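Local coordinates for conserved exported protein (Bacteroides fragilis, PDB 3CLW), which is of unknown function but probably hydrolyses O-glycosidic bonds as a glycoside hydrolase, at residues Ser311-Thr323 / Ser331-His343. Residues are numbered along the deposited sequence; the frame is centred on the assembly and turned at random.
Sequences SEYCILEKNEEIT and SINLGLYVARIIH
Tyr337 reaches from helix 328-347 into the curl of the loop 311-323, and most of the polar contact gathers at its hydroxyl. Tyr337 OH donates to Glu317 OE2 at a modelled 2.4 Å, too short for the exact length to be trusted, with the carboxylate oxygen lying at the edge of the ring. Glu317 OE2 also accepts from Tyr313 OH at 2.8 Å, on the syn side but 32° out of the carboxylate plane, so in the model both tyrosine hydroxyls converge on this one oxygen. Glu317 bends at chi2 (-92°) to turn its carboxylate back toward them. Asn319 ND2 adds a weak bond to Tyr337 OH, while its OD1 takes weak bonds from the backbone N of Glu321 and Ile322, and its backbone O accepts from Ile322 N and Thr323 N.

Glu321 extends to Arg340 in a salt bridge, Glu321 OE1 to Arg340 NH2 2.8 Å, the carboxylate standing almost perpendicular to the guanidinium plane. Both have second partners: Tyr445 holds Glu321 OE2, and Ala424 O receives Arg340 NH1.

Among the apolar contacts, Ile322 CG2 sits over one face of the Tyr337 ring, a CH-pi contact 3.9 Å from its centroid, and Ile341 CD1 does likewise over Tyr313, 3.8 Å from that centroid. Ile315 CD1 meets Val338 CG2 at 3.6 Å, and Leu334 CD2 touches both Ile315 and Ile322; Met392 of helix 391-400 packs against Ile315 and Val338.

The loop follows strand 307-310 and leads into helix 328-347, which returns the chain to the parallel neighbouring strand 353-356: a beta-alpha-beta crossover of the TIM barrel expected for glycoside hydrolase family 30.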
ATOM      1  N   SER A 311      -3.047  -3.364  -0.952  1.00 32.23           N
ATOM      2  CA  SER A 311      -1.594  -3.471  -0.796  1.00 33.00           C
ATOM      3  C   SER A 311      -0.762  -2.856  -1.921  1.00 33.10           C
ATOM      4  O   SER A 311       0.468  -2.955  -1.909  1.00 33.95           O
ATOM      5  CB  SER A 311      -1.189  -4.930  -0.599  1.00 32.87           C
ATOM      6  OG  SER A 311      -1.663  -5.703  -1.708  1.00 35.37           O
ATOM      7  N   GLU A 312      -1.420  -2.238  -2.897  1.00 33.74           N
ATOM      8  CA  GLU A 312      -0.718  -1.492  -3.949  1.00 34.08           C
ATOM      9  C   GLU A 312      -1.677  -0.650  -4.734  1.00 34.23           C
ATOM     10  O   GLU A 312      -2.717  -1.116  -5.140  1.00 33.60           O
ATOM     11  CB  GLU A 312       0.039  -2.410  -4.909  1.00 33.81           C
ATOM     12  CG  GLU A 312       1.109  -1.671  -5.732  1.00 33.97           C
ATOM     13  CD  GLU A 312       1.649  -2.477  -6.887  1.00 35.16           C
ATOM     14  OE1 GLU A 312       2.235  -3.559  -6.685  1.00 35.59           O
ATOM     15  OE2 GLU A 312       1.502  -2.009  -8.026  1.00 36.87           O
ATOM     16  N   TYR A 313      -1.314   0.613  -4.935  1.00 35.50           N
ATOM     17  CA  TYR A 313      -1.998   1.487  -5.878  1.00 36.23           C
ATOM     18  C   TYR A 313      -1.098   2.633  -6.345  1.00 37.19           C
ATOM     19  O   TYR A 313      -0.253   3.114  -5.594  1.00 37.11           O
ATOM     20  CB  TYR A 313      -3.270   2.091  -5.268  1.00 36.23           C
ATOM     21  CG  TYR A 313      -4.017   2.950  -6.266  1.00 37.08           C
ATOM     22  CD1 TYR A 313      -4.650   2.364  -7.388  1.00 37.58           C
ATOM     23  CD2 TYR A 313      -4.028   4.357  -6.144  1.00 37.10           C
ATOM     24  CE1 TYR A 313      -5.306   3.141  -8.319  1.00 38.14           C
ATOM     25  CE2 TYR A 313      -4.679   5.146  -7.062  1.00 36.08           C
ATOM     26  CZ  TYR A 313      -5.315   4.546  -8.148  1.00 38.99           C
ATOM     27  OH  TYR A 313      -5.966   5.346  -9.065  1.00 39.33           O
ATOM     28  N   CYS A 314      -1.309   3.069  -7.584  1.00 38.07           N
ATOM     29  CA  CYS A 314      -0.859   4.391  -8.069  1.00 38.56           C
ATOM     30  C   CYS A 314      -1.792   4.803  -9.215  1.00 39.84           C
ATOM     31  O   CYS A 314      -2.514   3.950  -9.757  1.00 40.39           O
ATOM     32  CB  CYS A 314       0.601   4.364  -8.521  1.00 37.26           C
ATOM     33  SG  CYS A 314       0.923   3.345  -9.947  1.00 36.25           S
ATOM     34  N   ILE A 315      -1.801   6.093  -9.573  1.00 41.01           N
ATOM     35  CA  ILE A 315      -2.602   6.577 -10.702  1.00 40.89           C
ATOM     36  C   ILE A 315      -2.081   5.956 -11.977  1.00 41.65           C
ATOM     37  O   ILE A 315      -0.951   6.210 -12.404  1.00 42.36           O
ATOM     38  CB  ILE A 315      -2.571   8.113 -10.868  1.00 40.89           C
ATOM     39  CG1 ILE A 315      -2.937   8.829  -9.574  1.00 38.86           C
ATOM     40  CG2 ILE A 315      -3.486   8.537 -12.028  1.00 42.80           C
ATOM     41  CD1 ILE A 315      -4.355   8.627  -9.081  1.00 37.44           C
ATOM     42  N   LEU A 316      -2.922   5.131 -12.580  1.00 43.14           N
ATOM     43  CA  LEU A 316      -2.564   4.357 -13.754  1.00 44.61           C
ATOM     44  C   LEU A 316      -3.667   4.505 -14.776  1.00 44.90           C
ATOM     45  O   LEU A 316      -3.395   4.574 -15.968  1.00 44.74           O
ATOM     46  CB  LEU A 316      -2.432   2.890 -13.372  1.00 44.92           C
ATOM     47  CG  LEU A 316      -1.365   2.048 -14.033  1.00 47.52           C
ATOM     48  CD1 LEU A 316       0.001   2.719 -13.908  1.00 49.40           C
ATOM     49  CD2 LEU A 316      -1.370   0.674 -13.374  1.00 48.79           C
ATOM     50  N   GLU A 317      -4.904   4.563 -14.295  1.00 45.56           N
ATOM     51  CA  GLU A 317      -6.052   4.686 -15.171  1.00 47.22           C
ATOM     52  C   GLU A 317      -6.247   6.110 -15.668  1.00 48.60           C
ATOM     53  O   GLU A 317      -5.610   7.059 -15.201  1.00 48.35           O
ATOM     54  CB  GLU A 317      -7.331   4.223 -14.483  1.00 46.85           C
ATOM     55  CG  GLU A 317      -7.777   5.116 -13.344  1.00 46.49           C
ATOM     56  CD  GLU A 317      -7.224   4.678 -11.994  1.00 47.27           C
ATOM     57  OE1 GLU A 317      -6.070   4.185 -11.912  1.00 45.79           O
ATOM     58  OE2 GLU A 317      -7.970   4.830 -11.007  1.00 49.28           O
ATOM     59  N   LYS A 318      -7.165   6.228 -16.619  1.00 49.90           N
ATOM     60  CA  LYS A 318      -7.490   7.483 -17.263  1.00 50.99           C
ATOM     61  C   LYS A 318      -8.999   7.637 -17.230  1.00 51.01           C
ATOM     62  O   LYS A 318      -9.730   6.675 -17.437  1.00 50.67           O
ATOM     63  CB  LYS A 318      -6.996   7.483 -18.710  1.00 50.98           C
ATOM     64  CG  LYS A 318      -5.497   7.367 -18.871  1.00 53.03           C
ATOM     65  CD  LYS A 318      -5.120   7.722 -20.297  1.00 57.06           C
ATOM     66  CE  LYS A 318      -3.634   7.581 -20.560  1.00 60.49           C
ATOM     67  NZ  LYS A 318      -2.944   8.906 -20.588  1.00 63.89           N
ATOM     68  N   ASN A 319      -9.443   8.849 -16.926  1.00 51.87           N
ATOM     69  CA  ASN A 319     -10.854   9.197 -16.855  1.00 52.86           C
ATOM     70  C   ASN A 319     -11.009  10.716 -16.702  1.00 53.75           C
ATOM     71  O   ASN A 319     -10.047  11.417 -16.378  1.00 53.91           O
ATOM     72  CB  ASN A 319     -11.590   8.415 -15.746  1.00 52.39           C
ATOM     73  CG  ASN A 319     -11.060   8.713 -14.336  1.00 51.80           C
ATOM     74  OD1 ASN A 319     -11.045   9.864 -13.876  1.00 50.12           O
ATOM     75  ND2 ASN A 319     -10.648   7.664 -13.640  1.00 50.12           N
ATOM     76  N   GLU A 320     -12.223  11.210 -16.935  1.00 54.87           N
ATOM     77  CA  GLU A 320     -12.520  12.647 -16.894  1.00 55.67           C
ATOM     78  C   GLU A 320     -12.184  13.340 -15.576  1.00 54.85           C
ATOM     79  O   GLU A 320     -11.969  14.545 -15.559  1.00 55.48           O
ATOM     80  CB  GLU A 320     -13.996  12.902 -17.225  1.00 56.33           C
ATOM     81  CG  GLU A 320     -14.965  12.064 -16.391  1.00 61.22           C
ATOM     82  CD  GLU A 320     -16.373  12.661 -16.310  1.00 66.75           C
ATOM     83  OE1 GLU A 320     -17.334  11.891 -16.551  1.00 69.66           O
ATOM     84  OE2 GLU A 320     -16.520  13.875 -16.005  1.00 66.52           O
ATOM     85  N   GLU A 321     -12.172  12.600 -14.473  1.00 54.18           N
ATOM     86  CA  GLU A 321     -11.898  13.194 -13.165  1.00 53.06           C
ATOM     87  C   GLU A 321     -10.432  13.597 -12.951  1.00 52.14           C
ATOM     88  O   GLU A 321     -10.152  14.578 -12.261  1.00 51.29           O
ATOM     89  CB  GLU A 321     -12.359  12.267 -12.053  1.00 53.04           C
ATOM     90  CG  GLU A 321     -13.852  12.198 -11.904  1.00 53.96           C
ATOM     91  CD  GLU A 321     -14.251  11.640 -10.564  1.00 56.72           C
ATOM     92  OE1 GLU A 321     -14.630  10.451 -10.511  1.00 58.47           O
ATOM     93  OE2 GLU A 321     -14.160  12.384  -9.554  1.00 59.10           O
ATOM     94  N   ILE A 322      -9.516  12.860 -13.577  1.00 51.52           N
ATOM     95  CA  ILE A 322      -8.089  12.960 -13.269  1.00 51.10           C
ATOM     96  C   ILE A 322      -7.185  13.148 -14.489  1.00 51.57           C
ATOM     97  O   ILE A 322      -5.981  13.390 -14.334  1.00 51.98           O
ATOM     98  CB  ILE A 322      -7.582  11.705 -12.470  1.00 51.33           C
ATOM     99  CG1 ILE A 322      -7.880  10.403 -13.236  1.00 50.43           C
ATOM    100  CG2 ILE A 322      -8.146  11.689 -11.049  1.00 49.95           C
ATOM    101  CD1 ILE A 322      -7.086   9.214 -12.777  1.00 49.91           C
ATOM    102  N   THR A 323      -7.750  13.010 -15.691  1.00 51.20           N
ATOM    103  CA  THR A 323      -6.976  13.116 -16.937  1.00 51.12           C
ATOM    104  C   THR A 323      -7.124  14.513 -17.609  1.00 51.43           C
ATOM    105  O   THR A 323      -8.184  14.886 -18.122  1.00 51.36           O
ATOM    106  CB  THR A 323      -7.271  11.923 -17.858  1.00 51.11           C
ATOM    107  OG1 THR A 323      -6.882  10.735 -17.163  1.00 50.71           O
ATOM    108  CG2 THR A 323      -6.479  11.992 -19.163  1.00 49.68           C
ATOM    109  N   SER A 331      -4.026  18.758  -9.635  1.00 42.64           N
ATOM    110  CA  SER A 331      -3.304  18.301  -8.454  1.00 40.67           C
ATOM    111  C   SER A 331      -4.198  17.878  -7.285  1.00 40.39           C
ATOM    112  O   SER A 331      -4.037  16.763  -6.755  1.00 39.98           O
ATOM    113  CB  SER A 331      -2.276  19.335  -8.033  1.00 40.28           C
ATOM    114  OG  SER A 331      -1.167  19.246  -8.906  1.00 39.51           O
ATOM    115  N   ILE A 332      -5.127  18.750  -6.892  1.00 39.31           N
ATOM    116  CA  ILE A 332      -6.104  18.426  -5.849  1.00 38.70           C
ATOM    117  C   ILE A 332      -7.155  17.356  -6.279  1.00 39.14           C
ATOM    118  O   ILE A 332      -7.710  16.642  -5.442  1.00 38.83           O
ATOM    119  CB  ILE A 332      -6.763  19.711  -5.261  1.00 38.27           C
ATOM    120  CG1 ILE A 332      -7.574  19.427  -4.001  1.00 37.45           C
ATOM    121  CG2 ILE A 332      -7.627  20.417  -6.281  1.00 39.05           C
ATOM    122  CD1 ILE A 332      -6.730  18.950  -2.816  1.00 39.18           C
ATOM    123  N   ASN A 333      -7.439  17.280  -7.579  1.00 39.73           N
ATOM    124  CA  ASN A 333      -8.333  16.265  -8.114  1.00 39.83           C
ATOM    125  C   ASN A 333      -7.755  14.870  -7.889  1.00 39.44           C
ATOM    126  O   ASN A 333      -8.479  13.934  -7.522  1.00 39.48           O
ATOM    127  CB  ASN A 333      -8.577  16.474  -9.600  1.00 39.74           C
ATOM    128  CG  ASN A 333      -9.493  17.657  -9.907  1.00 43.12           C
ATOM    129  OD1 ASN A 333     -10.190  18.207  -9.050  1.00 44.66           O
ATOM    130  ND2 ASN A 333      -9.491  18.047 -11.167  1.00 48.29           N
ATOM    131  N   LEU A 334      -6.448  14.745  -8.122  1.00 39.22           N
ATOM    132  CA  LEU A 334      -5.732  13.502  -7.881  1.00 38.18           C
ATOM    133  C   LEU A 334      -5.719  13.166  -6.396  1.00 38.82           C
ATOM    134  O   LEU A 334      -6.022  12.019  -6.020  1.00 37.83           O
ATOM    135  CB  LEU A 334      -4.320  13.583  -8.421  1.00 37.71           C
ATOM    136  CG  LEU A 334      -4.191  13.627  -9.945  1.00 37.99           C
ATOM    137  CD1 LEU A 334      -2.772  14.051 -10.325  1.00 34.48           C
ATOM    138  CD2 LEU A 334      -4.544  12.264 -10.525  1.00 34.50           C
ATOM    139  N   GLY A 335      -5.401  14.164  -5.559  1.00 38.07           N
ATOM    140  CA  GLY A 335      -5.438  13.983  -4.119  1.00 39.14           C
ATOM    141  C   GLY A 335      -6.789  13.500  -3.577  1.00 40.22           C
ATOM    142  O   GLY A 335      -6.847  12.598  -2.743  1.00 39.58           O
ATOM    143  N   LEU A 336      -7.882  14.108  -4.045  1.00 40.82           N
ATOM    144  CA  LEU A 336      -9.226  13.691  -3.632  1.00 40.82           C
ATOM    145  C   LEU A 336      -9.665  12.366  -4.256  1.00 40.19           C
ATOM    146  O   LEU A 336     -10.353  11.606  -3.607  1.00 40.64           O
ATOM    147  CB  LEU A 336     -10.259  14.768  -3.946  1.00 41.24           C
ATOM    148  CG  LEU A 336     -10.167  16.114  -3.232  1.00 43.16           C
ATOM    149  CD1 LEU A 336     -10.902  17.146  -4.063  1.00 44.02           C
ATOM    150  CD2 LEU A 336     -10.723  16.062  -1.821  1.00 44.86           C
ATOM    151  N   TYR A 337      -9.263  12.083  -5.496  1.00 39.95           N
ATOM    152  CA  TYR A 337      -9.568  10.801  -6.143  1.00 39.61           C
ATOM    153  C   TYR A 337      -9.017   9.621  -5.325  1.00 39.31           C
ATOM    154  O   TYR A 337      -9.704   8.597  -5.124  1.00 39.08           O
ATOM    155  CB  TYR A 337      -8.983  10.797  -7.545  1.00 40.08           C
ATOM    156  CG  TYR A 337      -9.255   9.570  -8.401  1.00 41.71           C
ATOM    157  CD1 TYR A 337      -8.349   8.516  -8.444  1.00 39.48           C
ATOM    158  CD2 TYR A 337     -10.400   9.497  -9.225  1.00 44.13           C
ATOM    159  CE1 TYR A 337      -8.562   7.416  -9.233  1.00 41.77           C
ATOM    160  CE2 TYR A 337     -10.622   8.394 -10.056  1.00 43.09           C
ATOM    161  CZ  TYR A 337      -9.695   7.346 -10.043  1.00 43.72           C
ATOM    162  OH  TYR A 337      -9.883   6.239 -10.849  1.00 43.94           O
ATOM    163  N   VAL A 338      -7.788   9.784  -4.833  1.00 38.29           N
ATOM    164  CA  VAL A 338      -7.124   8.729  -4.093  1.00 37.39           C
ATOM    165  C   VAL A 338      -7.656   8.685  -2.681  1.00 37.26           C
ATOM    166  O   VAL A 338      -7.858   7.617  -2.157  1.00 37.29           O
ATOM    167  CB  VAL A 338      -5.582   8.865  -4.108  1.00 37.33           C
ATOM    168  CG1 VAL A 338      -4.938   7.753  -3.317  1.00 36.66           C
ATOM    169  CG2 VAL A 338      -5.049   8.834  -5.525  1.00 35.78           C
ATOM    170  N   ALA A 339      -7.895   9.842  -2.067  1.00 37.30           N
ATOM    171  CA  ALA A 339      -8.524   9.863  -0.747  1.00 37.52           C
ATOM    172  C   ALA A 339      -9.873   9.107  -0.746  1.00 37.92           C
ATOM    173  O   ALA A 339     -10.259   8.540   0.245  1.00 38.04           O
ATOM    174  CB  ALA A 339      -8.697  11.267  -0.250  1.00 36.94           C
ATOM    175  N   ARG A 340     -10.579   9.128  -1.867  1.00 38.78           N
ATOM    176  CA  ARG A 340     -11.849   8.404  -2.022  1.00 39.23           C
ATOM    177  C   ARG A 340     -11.630   6.881  -2.063  1.00 38.43           C
ATOM    178  O   ARG A 340     -12.374   6.123  -1.428  1.00 38.18           O
ATOM    179  CB  ARG A 340     -12.571   8.866  -3.300  1.00 39.67           C
ATOM    180  CG  ARG A 340     -13.836   8.038  -3.602  1.00 40.58           C
ATOM    181  CD  ARG A 340     -14.719   8.698  -4.641  1.00 38.79           C
ATOM    182  NE  ARG A 340     -14.114   8.622  -5.961  1.00 38.67           N
ATOM    183  CZ  ARG A 340     -14.749   8.981  -7.066  1.00 42.46           C
ATOM    184  NH1 ARG A 340     -16.001   9.451  -6.994  1.00 44.68           N
ATOM    185  NH2 ARG A 340     -14.151   8.866  -8.241  1.00 43.48           N
ATOM    186  N   ILE A 341     -10.597   6.443  -2.784  1.00 37.71           N
ATOM    187  CA  ILE A 341     -10.207   5.051  -2.708  1.00 37.46           C
ATOM    188  C   ILE A 341      -9.932   4.663  -1.261  1.00 37.92           C
ATOM    189  O   ILE A 341     -10.436   3.628  -0.793  1.00 37.94           O
ATOM    190  CB  ILE A 341      -8.977   4.707  -3.556  1.00 37.79           C
ATOM    191  CG1 ILE A 341      -9.224   5.023  -5.023  1.00 37.05           C
ATOM    192  CG2 ILE A 341      -8.655   3.211  -3.416  1.00 35.60           C
ATOM    193  CD1 ILE A 341      -7.960   5.155  -5.844  1.00 40.81           C
ATOM    194  N   ILE A 342      -9.166   5.496  -0.552  1.00 36.77           N
ATOM    195  CA  ILE A 342      -8.811   5.171   0.820  1.00 36.53           C
ATOM    196  C   ILE A 342     -10.057   5.006   1.696  1.00 37.41           C
ATOM    197  O   ILE A 342     -10.204   3.980   2.396  1.00 36.60           O
ATOM    198  CB  ILE A 342      -7.810   6.180   1.454  1.00 36.48           C
ATOM    199  CG1 ILE A 342      -6.449   6.081   0.753  1.00 37.00           C
ATOM    200  CG2 ILE A 342      -7.642   5.909   2.989  1.00 35.14           C
ATOM    201  CD1 ILE A 342      -5.427   7.187   1.114  1.00 35.04           C
ATOM    202  N   HIS A 343     -10.940   6.007   1.652  1.00 36.97           N
ATOM    203  CA  HIS A 343     -12.135   5.988   2.472  1.00 38.00           C
ATOM    204  C   HIS A 343     -12.989   4.727   2.258  1.00 38.59           C
ATOM    205  O   HIS A 343     -13.437   4.105   3.209  1.00 39.59           O
ATOM    206  CB  HIS A 343     -12.977   7.213   2.198  1.00 37.73           C
ATOM    207  CG  HIS A 343     -14.334   7.146   2.820  1.00 38.12           C
ATOM    208  ND1 HIS A 343     -14.580   7.557   4.110  1.00 39.06           N
ATOM    209  CD2 HIS A 343     -15.511   6.691   2.337  1.00 37.58           C
ATOM    210  CE1 HIS A 343     -15.855   7.368   4.389  1.00 38.62           C
ATOM    211  NE2 HIS A 343     -16.436   6.836   3.332  1.00 38.46           N
TER